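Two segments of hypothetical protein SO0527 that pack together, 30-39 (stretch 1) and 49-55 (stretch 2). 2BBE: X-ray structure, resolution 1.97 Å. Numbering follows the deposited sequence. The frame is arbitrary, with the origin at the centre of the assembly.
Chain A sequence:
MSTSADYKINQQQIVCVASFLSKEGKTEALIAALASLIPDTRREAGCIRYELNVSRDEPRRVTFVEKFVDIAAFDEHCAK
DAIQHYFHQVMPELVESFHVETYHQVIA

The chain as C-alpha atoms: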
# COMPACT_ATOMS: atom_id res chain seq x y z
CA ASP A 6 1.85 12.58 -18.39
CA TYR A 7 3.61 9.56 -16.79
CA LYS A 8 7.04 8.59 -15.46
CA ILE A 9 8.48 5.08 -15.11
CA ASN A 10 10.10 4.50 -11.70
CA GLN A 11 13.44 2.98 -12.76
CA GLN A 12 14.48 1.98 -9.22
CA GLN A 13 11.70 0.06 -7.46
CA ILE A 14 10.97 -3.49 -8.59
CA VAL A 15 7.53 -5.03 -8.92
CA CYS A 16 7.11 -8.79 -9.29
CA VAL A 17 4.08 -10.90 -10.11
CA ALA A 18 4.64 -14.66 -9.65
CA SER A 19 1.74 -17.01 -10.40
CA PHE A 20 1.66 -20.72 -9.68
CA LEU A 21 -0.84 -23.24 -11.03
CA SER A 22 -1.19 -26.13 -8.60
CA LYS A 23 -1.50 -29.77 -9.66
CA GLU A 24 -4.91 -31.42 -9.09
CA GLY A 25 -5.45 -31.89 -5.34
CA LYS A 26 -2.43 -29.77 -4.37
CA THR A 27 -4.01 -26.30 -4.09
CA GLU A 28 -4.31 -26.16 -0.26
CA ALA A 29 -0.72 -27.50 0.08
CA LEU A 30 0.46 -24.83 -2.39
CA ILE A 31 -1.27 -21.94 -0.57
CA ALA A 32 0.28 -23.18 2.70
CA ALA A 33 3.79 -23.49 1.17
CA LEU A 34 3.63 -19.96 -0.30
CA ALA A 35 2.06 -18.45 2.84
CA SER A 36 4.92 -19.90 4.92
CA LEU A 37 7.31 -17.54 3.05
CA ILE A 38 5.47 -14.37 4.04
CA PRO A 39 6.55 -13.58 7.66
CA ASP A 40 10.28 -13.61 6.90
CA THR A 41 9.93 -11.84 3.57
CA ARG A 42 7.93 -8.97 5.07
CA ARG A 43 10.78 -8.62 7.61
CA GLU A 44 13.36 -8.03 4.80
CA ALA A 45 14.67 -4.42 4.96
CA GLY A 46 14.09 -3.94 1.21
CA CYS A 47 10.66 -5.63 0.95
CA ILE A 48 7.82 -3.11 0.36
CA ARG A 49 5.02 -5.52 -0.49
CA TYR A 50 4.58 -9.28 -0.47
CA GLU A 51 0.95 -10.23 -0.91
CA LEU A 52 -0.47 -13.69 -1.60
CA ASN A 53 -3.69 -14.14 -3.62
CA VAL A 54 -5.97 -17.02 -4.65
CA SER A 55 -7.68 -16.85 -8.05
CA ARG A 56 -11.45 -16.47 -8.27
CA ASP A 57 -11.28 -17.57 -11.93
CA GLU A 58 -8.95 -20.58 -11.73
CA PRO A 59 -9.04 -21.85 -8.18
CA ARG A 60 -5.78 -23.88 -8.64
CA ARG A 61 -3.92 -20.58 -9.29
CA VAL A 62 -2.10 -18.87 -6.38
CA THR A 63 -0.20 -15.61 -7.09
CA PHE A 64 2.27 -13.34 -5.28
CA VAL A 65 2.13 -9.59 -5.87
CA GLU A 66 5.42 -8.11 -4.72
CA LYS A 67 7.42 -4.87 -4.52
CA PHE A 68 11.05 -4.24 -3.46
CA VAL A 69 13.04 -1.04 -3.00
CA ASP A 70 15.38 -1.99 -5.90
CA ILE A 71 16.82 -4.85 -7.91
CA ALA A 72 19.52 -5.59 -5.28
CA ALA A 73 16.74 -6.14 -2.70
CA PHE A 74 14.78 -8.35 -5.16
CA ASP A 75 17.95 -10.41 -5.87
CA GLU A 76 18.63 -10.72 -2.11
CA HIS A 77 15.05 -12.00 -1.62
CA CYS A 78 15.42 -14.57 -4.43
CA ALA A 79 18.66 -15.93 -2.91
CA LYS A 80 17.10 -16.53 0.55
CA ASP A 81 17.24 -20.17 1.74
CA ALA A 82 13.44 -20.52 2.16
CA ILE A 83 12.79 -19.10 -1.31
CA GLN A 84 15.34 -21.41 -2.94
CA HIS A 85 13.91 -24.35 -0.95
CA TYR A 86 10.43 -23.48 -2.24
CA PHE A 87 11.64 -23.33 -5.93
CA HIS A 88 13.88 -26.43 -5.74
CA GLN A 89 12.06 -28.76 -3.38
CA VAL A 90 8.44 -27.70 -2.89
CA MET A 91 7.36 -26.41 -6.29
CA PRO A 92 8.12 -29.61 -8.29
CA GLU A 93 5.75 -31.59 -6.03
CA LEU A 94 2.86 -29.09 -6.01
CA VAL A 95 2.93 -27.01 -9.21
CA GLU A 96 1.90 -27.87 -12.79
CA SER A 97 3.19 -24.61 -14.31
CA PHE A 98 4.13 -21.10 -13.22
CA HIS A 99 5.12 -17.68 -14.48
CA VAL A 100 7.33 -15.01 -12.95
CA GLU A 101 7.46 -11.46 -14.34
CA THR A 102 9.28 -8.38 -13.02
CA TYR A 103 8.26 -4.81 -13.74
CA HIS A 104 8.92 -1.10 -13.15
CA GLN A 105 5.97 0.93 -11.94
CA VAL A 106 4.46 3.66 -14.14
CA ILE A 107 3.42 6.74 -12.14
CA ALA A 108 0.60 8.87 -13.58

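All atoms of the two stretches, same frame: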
# COMPACT_ATOMS: atom_id res chain seq x y z
N LEU A 30 -0.27 -25.92 -1.74
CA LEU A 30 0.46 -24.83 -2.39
C LEU A 30 0.26 -23.50 -1.66
O LEU A 30 1.22 -22.77 -1.44
CB LEU A 30 0.07 -24.69 -3.85
CG LEU A 30 0.79 -23.55 -4.60
CD1 LEU A 30 2.35 -23.77 -4.58
CD2 LEU A 30 0.25 -23.39 -6.00
N ILE A 31 -0.99 -23.19 -1.30
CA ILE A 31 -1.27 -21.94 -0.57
C ILE A 31 -0.46 -21.95 0.73
O ILE A 31 0.17 -20.95 1.07
CB ILE A 31 -2.80 -21.73 -0.24
CG1 ILE A 31 -3.66 -21.68 -1.53
CG2 ILE A 31 -3.03 -20.45 0.62
CD1 ILE A 31 -5.18 -21.90 -1.30
N ALA A 32 -0.49 -23.07 1.46
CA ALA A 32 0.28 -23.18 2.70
C ALA A 32 1.79 -22.97 2.52
O ALA A 32 2.42 -22.25 3.32
CB ALA A 32 -0.00 -24.51 3.40
N ALA A 33 2.36 -23.57 1.48
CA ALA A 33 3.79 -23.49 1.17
C ALA A 33 4.18 -22.04 0.86
O ALA A 33 5.21 -21.54 1.35
CB ALA A 33 4.14 -24.41 -0.01
N LEU A 34 3.36 -21.37 0.05
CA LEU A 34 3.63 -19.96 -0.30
C LEU A 34 3.41 -19.05 0.92
O LEU A 34 4.18 -18.11 1.15
CB LEU A 34 2.75 -19.52 -1.49
CG LEU A 34 3.15 -20.18 -2.84
CD1 LEU A 34 2.05 -19.99 -3.88
CD2 LEU A 34 4.49 -19.64 -3.38
N ALA A 35 2.35 -19.31 1.68
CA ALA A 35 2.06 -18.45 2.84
C ALA A 35 3.17 -18.54 3.87
O ALA A 35 3.43 -17.56 4.61
CB ALA A 35 0.70 -18.77 3.47
N SER A 36 3.84 -19.70 3.94
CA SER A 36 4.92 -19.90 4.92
C SER A 36 6.11 -18.95 4.66
O SER A 36 6.91 -18.68 5.58
CB SER A 36 5.40 -21.37 4.92
OG SER A 36 6.20 -21.59 3.76
N LEU A 37 6.21 -18.45 3.43
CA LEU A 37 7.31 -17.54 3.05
C LEU A 37 7.08 -16.10 3.50
O LEU A 37 8.02 -15.30 3.50
CB LEU A 37 7.51 -17.53 1.51
CG LEU A 37 7.70 -18.88 0.82
CD1 LEU A 37 7.74 -18.71 -0.69
CD2 LEU A 37 8.95 -19.60 1.36
N ILE A 38 5.84 -15.77 3.85
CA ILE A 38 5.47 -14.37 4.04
C ILE A 38 6.12 -13.68 5.27
O ILE A 38 6.67 -12.57 5.13
CB ILE A 38 3.92 -14.18 4.01
CG1 ILE A 38 3.41 -14.51 2.61
CG2 ILE A 38 3.52 -12.73 4.42
CD1 ILE A 38 1.89 -14.45 2.47
N PRO A 39 6.03 -14.29 6.47
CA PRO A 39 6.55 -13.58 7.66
C PRO A 39 8.00 -13.15 7.54
O PRO A 39 8.31 -12.01 7.86
CB PRO A 39 6.35 -14.59 8.79
CG PRO A 39 5.17 -15.37 8.34
CD PRO A 39 5.44 -15.58 6.86
N ARG A 49 6.28 -4.83 -0.36
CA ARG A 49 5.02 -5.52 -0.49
C ARG A 49 5.28 -6.97 -0.82
O ARG A 49 6.15 -7.31 -1.65
CB ARG A 49 4.15 -4.87 -1.60
CG ARG A 49 2.88 -5.58 -1.90
CD ARG A 49 2.10 -4.94 -3.09
NE ARG A 49 1.84 -3.51 -2.85
CZ ARG A 49 1.62 -2.62 -3.82
NH1 ARG A 49 1.64 -2.99 -5.09
NH2 ARG A 49 1.36 -1.36 -3.50
N TYR A 50 4.51 -7.84 -0.18
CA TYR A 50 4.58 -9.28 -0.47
C TYR A 50 3.25 -9.93 -0.15
O TYR A 50 3.04 -10.46 0.96
CB TYR A 50 5.71 -9.89 0.35
CG TYR A 50 6.20 -11.24 -0.11
CD1 TYR A 50 6.82 -11.40 -1.37
CD2 TYR A 50 6.10 -12.33 0.73
CE1 TYR A 50 7.31 -12.65 -1.79
CE2 TYR A 50 6.59 -13.59 0.33
CZ TYR A 50 7.19 -13.73 -0.92
OH TYR A 50 7.66 -14.96 -1.27
N GLU A 51 2.35 -9.88 -1.13
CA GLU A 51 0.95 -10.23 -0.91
C GLU A 51 0.60 -11.48 -1.69
O GLU A 51 0.89 -11.58 -2.88
CB GLU A 51 0.05 -9.08 -1.35
CG GLU A 51 0.24 -7.82 -0.50
CD GLU A 51 -0.59 -6.66 -1.01
OE1 GLU A 51 -1.35 -6.83 -2.00
OE2 GLU A 51 -0.48 -5.57 -0.41
N LEU A 52 -0.03 -12.43 -1.00
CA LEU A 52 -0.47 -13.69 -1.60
C LEU A 52 -1.97 -13.63 -1.95
O LEU A 52 -2.76 -13.00 -1.23
CB LEU A 52 -0.19 -14.85 -0.63
CG LEU A 52 -0.35 -16.29 -1.16
CD1 LEU A 52 0.56 -16.55 -2.40
CD2 LEU A 52 -0.05 -17.29 -0.03
N ASN A 53 -2.35 -14.28 -3.05
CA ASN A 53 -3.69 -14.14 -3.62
C ASN A 53 -4.13 -15.47 -4.23
O ASN A 53 -3.32 -16.18 -4.87
CB ASN A 53 -3.68 -13.06 -4.72
CG ASN A 53 -3.06 -11.73 -4.26
OD1 ASN A 53 -1.83 -11.52 -4.33
ND2 ASN A 53 -3.89 -10.85 -3.77
N VAL A 54 -5.40 -15.82 -4.04
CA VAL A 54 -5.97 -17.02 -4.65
C VAL A 54 -6.99 -16.61 -5.72
O VAL A 54 -7.85 -15.74 -5.48
CB VAL A 54 -6.62 -17.98 -3.60
CG1 VAL A 54 -5.53 -18.61 -2.77
CG2 VAL A 54 -7.63 -17.23 -2.67
N SER A 55 -6.85 -17.22 -6.90
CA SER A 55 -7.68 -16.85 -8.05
C SER A 55 -9.14 -17.20 -7.87
O SER A 55 -9.49 -18.32 -7.45
CB SER A 55 -7.16 -17.52 -9.32
OG SER A 55 -8.01 -17.24 -10.43

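The contact is an apolar helix-on-strand packing, in which aliphatic side chains from a helix and the turn after it meet alternate residues of a strand running antiparallel to the helix, with no hydrogen bond crossing between them. The axes of helix 30-35 and strand 49-55 run at 174° to each other and approach to 9.7 Å, a spacing filled by side chains and too wide for backbone hydrogen bonds. The CA register confirms the opposed directions: Ile 31 lies nearest Val 54, Ala 35 nearest Leu 52, and Ile 38 nearest Tyr 50.

On the strand, Tyr 50, Leu 52 and Val 54 point their CA-to-CB bonds toward stretch 1, whereas that of Glu 51 points away, as strand alternation predicts. Leu 52 is the centre of the contact, with 101 Å² covered. Its CD1 lies 3.8 Å from CB of Leu 34, its CD2 lies 3.9 Å from CB of Ala 35, and its CB is met by CD1 of Ile 38 at 3.8 Å. Leu 52 CD2 also comes within 3.6 Å of Ala 35 N, so the methyl packs against the helix backbone as well as against the alanine side chain. That nitrogen is already satisfied, donating to Ile 31 O at 2.8 Å.

At one end, Ile 31 CD1 reaches Val 54 CG1 at 3.6 Å. At the other, the chain passes through a type I turn from Ala 35 to Ile 38, supported by Ile 38 N donating to Ala 35 O at 3.1 Å. The turn brings Leu 37 and Ile 38 to Tyr 50: Ile 38 CG1 approaches Tyr 50 CD2 obliquely at 3.9 Å, and Leu 37 CB lies 3.8 Å from Tyr 50 OH. Dispersion and the exclusion of water account for these pairings; the two stretches bury 402 Å² between them, both sides summed.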